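Local structure of papain-like cysteine protease (Porcine reproductive and respiratory syndrome virus, 3MTV) at the interface of chains A and B. The protein is the nsp1-beta part of the viral polyprotein, a papain-like cysteine protease domain joined to a metal-dependent nuclease, and likely counters host interferon signalling. Numbering follows the deposited sequence. Chains: chain A/B, Papain-like cysteine protease.

The interface of chains A and B. Residues chain A 13, 20-22, 52; chain B 13, 20-22, 52.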
loop_
_atom_site.group_PDB
_atom_site.type_symbol
_atom_site.label_atom_id
_atom_site.label_comp_id
_atom_site.label_asym_id
_atom_site.label_seq_id
_atom_site.Cartn_x
_atom_site.Cartn_y
_atom_site.Cartn_z
ATOM N N TYR A 13 -3.792 -5.201 1.887
ATOM C CA TYR A 13 -2.778 -6.081 1.383
ATOM C C TYR A 13 -2.624 -7.088 2.446
ATOM O O TYR A 13 -2.751 -6.724 3.592
ATOM C CB TYR A 13 -1.431 -5.410 1.257
ATOM C CG TYR A 13 -1.266 -4.164 0.401
ATOM C CD1 TYR A 13 -2.335 -3.429 -0.036
ATOM C CD2 TYR A 13 0.017 -3.705 0.059
ATOM C CE1 TYR A 13 -2.137 -2.235 -0.791
ATOM C CE2 TYR A 13 0.211 -2.518 -0.720
ATOM C CZ TYR A 13 -0.865 -1.804 -1.132
ATOM O OH TYR A 13 -0.698 -0.687 -1.874
ATOM N N SER A 20 -2.374 -4.762 5.754
ATOM C CA SER A 20 -2.180 -3.331 5.626
ATOM C C SER A 20 -3.359 -2.761 4.887
ATOM O O SER A 20 -3.965 -3.413 4.120
ATOM C CB SER A 20 -0.913 -3.017 4.813
ATOM O OG SER A 20 -1.091 -1.821 4.007
ATOM N N TRP A 21 -3.681 -1.507 5.019
ATOM C CA TRP A 21 -4.590 -1.067 3.992
ATOM C C TRP A 21 -4.099 0.209 3.347
ATOM O O TRP A 21 -3.253 0.816 3.878
ATOM C CB TRP A 21 -5.955 -0.822 4.583
ATOM C CG TRP A 21 -6.096 0.401 5.514
ATOM C CD1 TRP A 21 -5.735 0.456 6.842
ATOM C CD2 TRP A 21 -6.630 1.699 5.212
ATOM N NE1 TRP A 21 -6.026 1.701 7.387
ATOM C CE2 TRP A 21 -6.600 2.471 6.428
ATOM C CE3 TRP A 21 -7.138 2.285 4.061
ATOM C CZ2 TRP A 21 -7.025 3.791 6.519
ATOM C CZ3 TRP A 21 -7.633 3.631 4.142
ATOM C CH2 TRP A 21 -7.537 4.362 5.370
ATOM N N ALA A 22 -4.733 0.664 2.280
ATOM C CA ALA A 22 -4.283 1.836 1.573
ATOM C C ALA A 22 -5.448 2.366 0.783
ATOM O O ALA A 22 -6.377 1.606 0.525
ATOM C CB ALA A 22 -3.165 1.444 0.673
ATOM N N HIS A 52 -1.258 2.117 5.599
ATOM C CA HIS A 52 0.134 2.032 5.188
ATOM C C HIS A 52 0.857 1.596 6.341
ATOM O O HIS A 52 2.110 1.406 6.268
ATOM C CB HIS A 52 0.762 3.369 4.671
ATOM C CG HIS A 52 0.004 4.070 3.541
ATOM N ND1 HIS A 52 -0.255 3.492 2.298
ATOM C CD2 HIS A 52 -0.517 5.326 3.472
ATOM C CE1 HIS A 52 -0.922 4.363 1.548
ATOM N NE2 HIS A 52 -1.069 5.503 2.226
ATOM N N TYR B 13 6.416 1.749 -0.873
ATOM C CA TYR B 13 6.775 0.823 0.160
ATOM C C TYR B 13 7.934 0.103 -0.395
ATOM O O TYR B 13 7.948 -0.111 -1.585
ATOM C CB TYR B 13 5.717 -0.229 0.398
ATOM C CG TYR B 13 4.299 0.174 0.771
ATOM C CD1 TYR B 13 3.837 1.453 0.616
ATOM C CD2 TYR B 13 3.396 -0.784 1.259
ATOM C CE1 TYR B 13 2.482 1.780 0.924
ATOM C CE2 TYR B 13 2.043 -0.447 1.590
ATOM C CZ TYR B 13 1.609 0.825 1.419
ATOM O OH TYR B 13 0.338 1.160 1.735
ATOM N N SER B 20 6.619 -0.823 -4.114
ATOM C CA SER B 20 5.218 -0.666 -4.453
ATOM C C SER B 20 4.860 0.787 -4.307
ATOM O O SER B 20 5.435 1.480 -3.552
ATOM C CB SER B 20 4.326 -1.473 -3.495
ATOM O OG SER B 20 3.072 -0.784 -3.242
ATOM N N TRP B 21 3.847 1.288 -4.955
ATOM C CA TRP B 21 3.448 2.570 -4.433
ATOM C C TRP B 21 1.959 2.606 -4.174
ATOM O O TRP B 21 1.288 1.768 -4.637
ATOM C CB TRP B 21 3.799 3.657 -5.416
ATOM C CG TRP B 21 2.975 3.705 -6.720
ATOM C CD1 TRP B 21 3.171 2.918 -7.833
ATOM C CD2 TRP B 21 1.871 4.562 -7.050
ATOM N NE1 TRP B 21 2.268 3.242 -8.839
ATOM C CE2 TRP B 21 1.483 4.261 -8.404
ATOM C CE3 TRP B 21 1.182 5.550 -6.361
ATOM C CZ2 TRP B 21 0.431 4.884 -9.065
ATOM C CZ3 TRP B 21 0.125 6.245 -7.042
ATOM C CH2 TRP B 21 -0.243 5.872 -8.375
ATOM N N ALA B 22 1.451 3.654 -3.548
ATOM C CA ALA B 22 0.053 3.729 -3.207
ATOM C C ALA B 22 -0.287 5.179 -2.998
ATOM O O ALA B 22 0.621 5.965 -2.748
ATOM C CB ALA B 22 -0.172 2.946 -1.961
ATOM N N HIS B 52 -0.048 -0.399 -6.103
ATOM C CA HIS B 52 -0.506 -1.542 -5.332
ATOM C C HIS B 52 -0.019 -2.698 -6.017
ATOM O O HIS B 52 -0.248 -3.856 -5.549
ATOM C CB HIS B 52 -2.058 -1.664 -5.172
ATOM C CG HIS B 52 -2.770 -0.432 -4.609
ATOM N ND1 HIS B 52 -2.496 0.127 -3.360
ATOM C CD2 HIS B 52 -3.777 0.322 -5.130
ATOM C CE1 HIS B 52 -3.290 1.177 -3.175
ATOM N NE2 HIS B 52 -4.105 1.302 -4.224
#
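A:Tyr13 on strand 10-15 and B:His52 in a loop meet across a two-fold axis, A:Tyr13 with extended backbone torsions and B:His52 with a positive phi, while strand 18-23 supplies the flanking residues; every contact has its twin with the chains exchanged. The tyrosine's CG stands anti to its carbonyl carbon (chi1 -58°), which, with the length of the side chain, sends the phenol hydroxyl across to the other subunit. There A:Tyr13 OH hydrogen-bonds B:His52 ND1 at 2.5 Å, in a direction the structure does not settle; the twin from A:His52 ND1 to B:Tyr13 OH is nearly straight, 174° at the hydrogen. Tyrosine and histidine suit this place because hydroxyl and imidazole nitrogen can each donate or accept a hydrogen bond. The two side chains cross with ring planes 89° apart, edge-to-face, consistent with a tip-on approach. Alongside the two bonds, at the axis, the tyrosines reach toward each other tip to tip, CE2 of A:Tyr13 3.6 Å from CE2 of B:Tyr13. A:Ala22, being small, fits against both bonded pairs: its CB is 3.7 Å from B:Tyr13 OH of one and touches B:His52 CE1 of the other. A:Ser20 offers a short side chain, its OG 4.0 Å from B:Tyr13 OH, too far for a bond. Centred about 27 Å from the catalytic cysteine A:Cys90, the patch would help pair two copies, away from the protease centre, if this dimer is the biological one.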